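Long-range contacts in monoacylglycerol lipase (Palaeococcus ferrophilus, PDB 6QE2), which probably hydrolyses monoacylglycerols to free fatty acid and glycerol, as an archaeal member of the alpha/beta-hydrolase superfamily: residues S62-M67 and F178-R183; A97-D102 and A188-A193. One frame throughout, in Å; residues are numbered along the deposited sequence.

Contact 1 (S62-M67 and F178-R183); sequences SVEEAM and FDNMER
In this alpha/beta-hydrolase, the first turn of helix 63-77 meets helix 171-186, with Val63 and Glu64 set against Asn180. Val63 and Asn180 reach toward each other tip to tip, Val63 CB lying 3.6 Å from Asn180 ND2 while its CG1 methyl comes up to the amide carbon. The polar link is a nearly straight hydrogen bond from Asn180 ND2 to Glu64 OE2, 3.0 Å long with an N-H...O angle of 169°. The acceptor lies close to the amide plane, but the donor comes from above the carboxylate, 50° out of its plane. The bend at chi2 of Glu64 (84°) swings CD toward helix 171-186, within 3.6 Å of Asn180 ND2. Ser176, one turn before Asn180, adds three hydrogen bonds: its OG to Glu64 OE1 and Val63 N, its carbonyl to Asn180 ND2. Asn180 OD1 is bonded to Arg95 NE and accepts from a water 2.7 Å away; this water accepts from Arg183 NH1 and gives Glu64 OE2 a weak, long bond. A second water donates to both Glu64 OE2 and Asp179 OD2. Arg183 NH1 stays 4.0 Å from Glu64 OE2, beyond a salt bridge, and NH2 pairs with Asp179 OD2 by charge alone (3.0 Å), so the shared guanidinium may only partly offset the two carboxylates. An alanine in place of Asn180 would probably leave Glu64 OE2 leaning on water and Arg95 NE without this acceptor, and open a gap beside the methyls of Val63. Ser62, with OG accepting from Glu65 N, is the N-cap of helix 63-77. That helix, between strands 42-46 and 82-86 in the chain, flanks the sheet; helix 171-186 belongs to the insertion between strands 106-110 and 195-200, which in the alpha/beta-hydrolase fold usually forms the cap, so the contact ties the probable cap to the hydrolase core.

Contact 2 (A97-D102 and A188-A193); sequences AETRPD and AERIKA
Arg190 lays its guanidinium over the carbonyl oxygen of Glu98, which sits 3.1 Å above the centre of the plane. A bend at chi3 (66°) places NE close to that oxygen, but the N-H points poorly for a bond. At the guanidinium edge, a water in the plane accepts from Arg190 NH2 at 3.0 Å and donates to Thr99 O at 2.9 Å, while NH1 forms a salt bridge with Glu187. Glu98 crosses Ile191 obliquely: its CG, anti to the carbonyl carbon (chi1 -75°), lies 3.4 Å from Ile191 CG1. The chain, extended beyond CG, carries Glu98 OE2 to 3.4 Å from Ala188 CA, and OE1 pairs with Arg95. Ile191 CD1 meets Ala97 CB at 3.8 Å, and the ring of Pro101 packs its CB 3.5 Å from Arg190 O. A second water donates to Ala97 O and Pro101 O and accepts from Lys192 N at 2.9 Å. The direct contacts are thus van der Waals, several of them oxygens against carbons, or the carbonyl over the guanidinium face; the hydrogen bonds linking the segments run through water. The arginine's charge, also offset by Glu187, probably gains from facing one carbonyl, Glu98 O, at the partially negative C-terminal end of helix 88-99.

The centres of contact 1 and contact 2 lie 14 Å apart, and their segments alternate along the chain. Arg95 ties them: its NE is hydrogen-bonded to Asn180 OD1 in contact 1 and its NH1 pairs with Glu98 in contact 2. They also touch directly, Met67 SD lying 3.7 Å from Thr99 OG1, and Arg183 O lying 3.7 Å from Glu98 OE1. Helix 88-99 starts within the likely nucleophile elbow, whose Ser87 would form a triad with His233 and Asp203; the side chain of Val63 lies near that elbow without touching it. Contact 1 is the one nearer ligand: this side chain is about 9 Å from the bound lauryl dimethylamine-N-oxide, which touches Phe178, and about 12 Å from a glycerol.

Contact 1 (S62-M67 and F178-R183)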
loop_
_atom_site.group_PDB
_atom_site.type_symbol
_atom_site.label_atom_id
_atom_site.label_comp_id
_atom_site.label_asym_id
_atom_site.label_seq_id
_atom_site.Cartn_x
_atom_site.Cartn_y
_atom_site.Cartn_z
ATOM N N SER A 62 9.677 -0.796 8.664
ATOM C CA SER A 62 8.454 -0.754 9.454
ATOM C C SER A 62 7.459 0.221 8.870
ATOM O O SER A 62 7.813 1.062 8.075
ATOM C CB SER A 62 8.745 -0.372 10.902
ATOM O OG SER A 62 9.164 0.964 11.015
ATOM N N VAL A 63 6.208 0.110 9.292
ATOM C CA VAL A 63 5.177 1.017 8.826
ATOM C C VAL A 63 5.475 2.423 9.335
ATOM O O VAL A 63 5.286 3.395 8.636
ATOM C CB VAL A 63 3.785 0.592 9.308
ATOM C CG1 VAL A 63 2.781 1.686 9.016
ATOM C CG2 VAL A 63 3.375 -0.716 8.657
ATOM N N GLU A 64 5.941 2.510 10.571
ATOM C CA GLU A 64 6.327 3.767 11.179
ATOM C C GLU A 64 7.467 4.428 10.398
ATOM O O GLU A 64 7.484 5.624 10.226
ATOM C CB GLU A 64 6.720 3.530 12.632
ATOM C CG GLU A 64 5.556 3.107 13.508
ATOM C CD GLU A 64 5.254 1.623 13.466
ATOM O OE1 GLU A 64 5.953 0.872 12.790
ATOM O OE2 GLU A 64 4.302 1.203 14.125
ATOM N N GLU A 65 8.421 3.638 9.925
ATOM C CA GLU A 65 9.510 4.185 9.141
ATOM C C GLU A 65 8.969 4.774 7.837
ATOM O O GLU A 65 9.332 5.869 7.454
ATOM C CB GLU A 65 10.560 3.121 8.863
ATOM C CG GLU A 65 11.755 3.635 8.095
ATOM C CD GLU A 65 12.949 2.710 8.177
ATOM O OE1 GLU A 65 12.756 1.489 8.272
ATOM O OE2 GLU A 65 14.084 3.220 8.135
ATOM N N ALA A 66 8.086 4.043 7.169
ATOM C CA ALA A 66 7.490 4.522 5.932
ATOM C C ALA A 66 6.713 5.821 6.140
ATOM O O ALA A 66 6.774 6.712 5.316
ATOM C CB ALA A 66 6.597 3.466 5.319
ATOM N N MET A 67 5.995 5.935 7.250
ATOM C CA MET A 67 5.246 7.158 7.527
ATOM C C MET A 67 6.181 8.350 7.724
ATOM O O MET A 67 5.854 9.447 7.339
ATOM C CB MET A 67 4.297 6.984 8.699
ATOM C CG MET A 67 3.206 5.973 8.431
ATOM S SD MET A 67 1.834 6.115 9.571
ATOM C CE MET A 67 2.525 5.422 11.063
ATOM N N PHE A 178 1.236 -6.300 11.932
ATOM C CA PHE A 178 0.054 -6.764 12.659
ATOM C C PHE A 178 -0.409 -5.732 13.670
ATOM O O PHE A 178 -1.612 -5.567 13.885
ATOM C CB PHE A 178 0.359 -8.119 13.331
ATOM C CG PHE A 178 0.574 -9.197 12.317
ATOM C CD1 PHE A 178 -0.444 -9.506 11.405
ATOM C CD2 PHE A 178 1.791 -9.852 12.250
ATOM C CE1 PHE A 178 -0.250 -10.484 10.408
ATOM C CE2 PHE A 178 2.005 -10.820 11.277
ATOM C CZ PHE A 178 1.011 -11.126 10.344
ATOM N N ASP A 179 0.542 -5.030 14.293
ATOM C CA ASP A 179 0.172 -3.957 15.201
ATOM C C ASP A 179 -0.567 -2.850 14.461
ATOM O O ASP A 179 -1.570 -2.337 14.953
ATOM C CB ASP A 179 1.407 -3.372 15.875
ATOM C CG ASP A 179 1.065 -2.245 16.846
ATOM O OD1 ASP A 179 0.247 -2.452 17.766
ATOM O OD2 ASP A 179 1.639 -1.150 16.714
ATOM N N ASN A 180 -0.053 -2.445 13.300
ATOM C CA ASN A 180 -0.734 -1.358 12.605
ATOM C C ASN A 180 -2.067 -1.800 11.987
ATOM O O ASN A 180 -2.962 -0.959 11.817
ATOM C CB ASN A 180 0.197 -0.731 11.583
ATOM C CG ASN A 180 1.125 0.191 12.231
ATOM O OD1 ASN A 180 0.756 1.342 12.550
ATOM N ND2 ASN A 180 2.358 -0.286 12.473
ATOM N N MET A 181 -2.233 -3.082 11.647
ATOM C CA MET A 181 -3.545 -3.550 11.195
ATOM C C MET A 181 -4.606 -3.289 12.258
ATOM O O MET A 181 -5.700 -2.792 11.961
ATOM C CB MET A 181 -3.460 -5.036 10.859
ATOM C CG MET A 181 -4.761 -5.636 10.485
ATOM S SD MET A 181 -4.564 -7.400 10.131
ATOM C CE MET A 181 -3.493 -7.251 8.685
ATOM N N GLU A 182 -4.298 -3.628 13.518
ATOM C CA GLU A 182 -5.217 -3.352 14.614
ATOM C C GLU A 182 -5.473 -1.858 14.772
ATOM O O GLU A 182 -6.625 -1.426 14.916
ATOM C CB GLU A 182 -4.639 -3.917 15.908
ATOM C CG GLU A 182 -4.683 -5.430 15.965
ATOM C CD GLU A 182 -4.335 -5.943 17.353
ATOM O OE1 GLU A 182 -4.982 -6.913 17.814
ATOM O OE2 GLU A 182 -3.419 -5.368 17.983
ATOM N N ARG A 183 -4.399 -1.056 14.769
ATOM C CA ARG A 183 -4.563 0.368 15.018
ATOM C C ARG A 183 -5.340 1.030 13.889
ATOM O O ARG A 183 -6.030 2.029 14.125
ATOM C CB ARG A 183 -3.212 1.038 15.191
ATOM C CG ARG A 183 -2.511 0.544 16.438
ATOM C CD ARG A 183 -1.202 1.308 16.516
ATOM N NE ARG A 183 -0.427 0.905 17.677
ATOM C CZ ARG A 183 0.856 1.212 17.856
ATOM N NH1 ARG A 183 1.528 1.897 16.925
ATOM N NH2 ARG A 183 1.482 0.797 18.952
HETATM O O HOH W 1 1.667 3.295 14.258
HETATM O O HOH W 2 4.269 -1.274 15.504
#

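Contact 2 (A97-D102 and A188-A193)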
loop_
_atom_site.group_PDB
_atom_site.type_symbol
_atom_site.label_atom_id
_atom_site.label_comp_id
_atom_site.label_asym_id
_atom_site.label_seq_id
_atom_site.Cartn_x
_atom_site.Cartn_y
_atom_site.Cartn_z
ATOM N N ALA A 97 -3.106 8.719 7.103
ATOM C CA ALA A 97 -4.308 9.541 7.154
ATOM C C ALA A 97 -4.882 9.628 8.559
ATOM O O ALA A 97 -5.573 10.601 8.880
ATOM C CB ALA A 97 -5.358 8.995 6.183
ATOM N N GLU A 98 -4.584 8.643 9.408
ATOM C CA GLU A 98 -5.059 8.647 10.784
ATOM C C GLU A 98 -4.145 9.449 11.703
ATOM O O GLU A 98 -4.626 10.145 12.604
ATOM C CB GLU A 98 -5.182 7.210 11.281
ATOM C CG GLU A 98 -6.385 6.519 10.692
ATOM C CD GLU A 98 -6.423 5.035 10.942
ATOM O OE1 GLU A 98 -5.434 4.473 11.453
ATOM O OE2 GLU A 98 -7.459 4.425 10.619
ATOM N N THR A 99 -2.832 9.371 11.493
ATOM C CA THR A 99 -1.873 9.973 12.414
ATOM C C THR A 99 -1.362 11.340 11.974
ATOM O O THR A 99 -0.838 12.080 12.814
ATOM C CB THR A 99 -0.683 9.034 12.615
ATOM O OG1 THR A 99 -0.083 8.760 11.347
ATOM C CG2 THR A 99 -1.142 7.717 13.254
ATOM N N ARG A 100 -1.473 11.678 10.690
ATOM C CA ARG A 100 -1.215 13.025 10.177
ATOM C C ARG A 100 -2.456 13.510 9.430
ATOM O O ARG A 100 -2.396 13.791 8.226
ATOM C CB ARG A 100 0.005 13.043 9.258
ATOM C CG ARG A 100 1.357 12.840 9.938
ATOM C CD ARG A 100 1.654 11.364 10.264
ATOM N NE ARG A 100 3.095 11.110 10.371
ATOM C CZ ARG A 100 3.632 10.055 10.985
ATOM N NH1 ARG A 100 2.854 9.139 11.554
ATOM N NH2 ARG A 100 4.955 9.912 11.028
ATOM N N PRO A 101 -3.598 13.629 10.118
ATOM C CA PRO A 101 -4.882 13.738 9.400
ATOM C C PRO A 101 -5.013 14.973 8.534
ATOM O O PRO A 101 -5.749 14.936 7.538
ATOM C CB PRO A 101 -5.925 13.745 10.529
ATOM C CG PRO A 101 -5.203 13.343 11.762
ATOM C CD PRO A 101 -3.775 13.695 11.580
ATOM N N ASP A 102 -4.381 16.066 8.921
ATOM C CA ASP A 102 -4.524 17.314 8.189
ATOM C C ASP A 102 -3.457 17.587 7.142
ATOM O O ASP A 102 -3.445 18.651 6.555
ATOM C CB ASP A 102 -4.575 18.486 9.175
ATOM C CG ASP A 102 -5.670 18.333 10.215
ATOM O OD1 ASP A 102 -6.780 17.918 9.858
ATOM O OD2 ASP A 102 -5.425 18.634 11.391
ATOM N N ALA A 188 -9.890 4.632 13.102
ATOM C CA ALA A 188 -10.539 4.956 11.834
ATOM C C ALA A 188 -11.199 6.332 11.869
ATOM O O ALA A 188 -11.203 7.052 10.861
ATOM C CB ALA A 188 -11.569 3.881 11.489
ATOM N N GLU A 189 -11.751 6.719 13.021
ATOM C CA GLU A 189 -12.437 8.001 13.140
ATOM C C GLU A 189 -11.499 9.201 13.058
ATOM O O GLU A 189 -11.982 10.332 12.940
ATOM C CB GLU A 189 -13.235 8.051 14.445
ATOM C CG GLU A 189 -14.303 6.978 14.529
ATOM C CD GLU A 189 -15.385 7.291 15.547
ATOM O OE1 GLU A 189 -15.208 8.237 16.342
ATOM O OE2 GLU A 189 -16.418 6.589 15.544
ATOM N N ARG A 190 -10.184 8.994 13.128
ATOM C CA ARG A 190 -9.245 10.105 13.032
ATOM C C ARG A 190 -9.086 10.623 11.608
ATOM O O ARG A 190 -8.605 11.746 11.424
ATOM C CB ARG A 190 -7.873 9.690 13.572
ATOM C CG ARG A 190 -7.886 9.269 15.026
ATOM C CD ARG A 190 -6.479 9.009 15.556
ATOM N NE ARG A 190 -5.658 10.213 15.608
ATOM C CZ ARG A 190 -4.337 10.207 15.765
ATOM N NH1 ARG A 190 -3.689 9.056 15.880
ATOM N NH2 ARG A 190 -3.663 11.350 15.806
ATOM N N ILE A 191 -9.481 9.833 10.608
ATOM C CA ILE A 191 -9.320 10.262 9.230
ATOM C C ILE A 191 -10.297 11.396 8.938
ATOM O O ILE A 191 -11.503 11.281 9.208
ATOM C CB ILE A 191 -9.534 9.099 8.258
ATOM C CG1 ILE A 191 -8.406 8.056 8.459
ATOM C CG2 ILE A 191 -9.540 9.665 6.805
ATOM C CD1 ILE A 191 -8.369 6.964 7.457
ATOM N N LYS A 192 -9.769 12.482 8.349
ATOM C CA LYS A 192 -10.555 13.648 7.916
ATOM C C LYS A 192 -10.568 13.855 6.416
ATOM O O LYS A 192 -11.493 14.511 5.906
ATOM C CB LYS A 192 -10.004 14.920 8.577
ATOM C CG LYS A 192 -10.063 14.883 10.109
ATOM C CD LYS A 192 -11.561 14.795 10.586
ATOM C CE LYS A 192 -11.779 15.272 12.036
ATOM N NZ LYS A 192 -11.424 14.261 13.085
ATOM N N ALA A 193 -9.590 13.312 5.690
ATOM C CA ALA A 193 -9.496 13.480 4.243
ATOM C C ALA A 193 -10.384 12.447 3.525
ATOM O O ALA A 193 -10.679 11.390 4.082
ATOM C CB ALA A 193 -8.038 13.319 3.796
HETATM O O HOH W 3 -7.035 12.454 7.340
HETATM O O HOH W 4 -0.670 11.495 15.631
#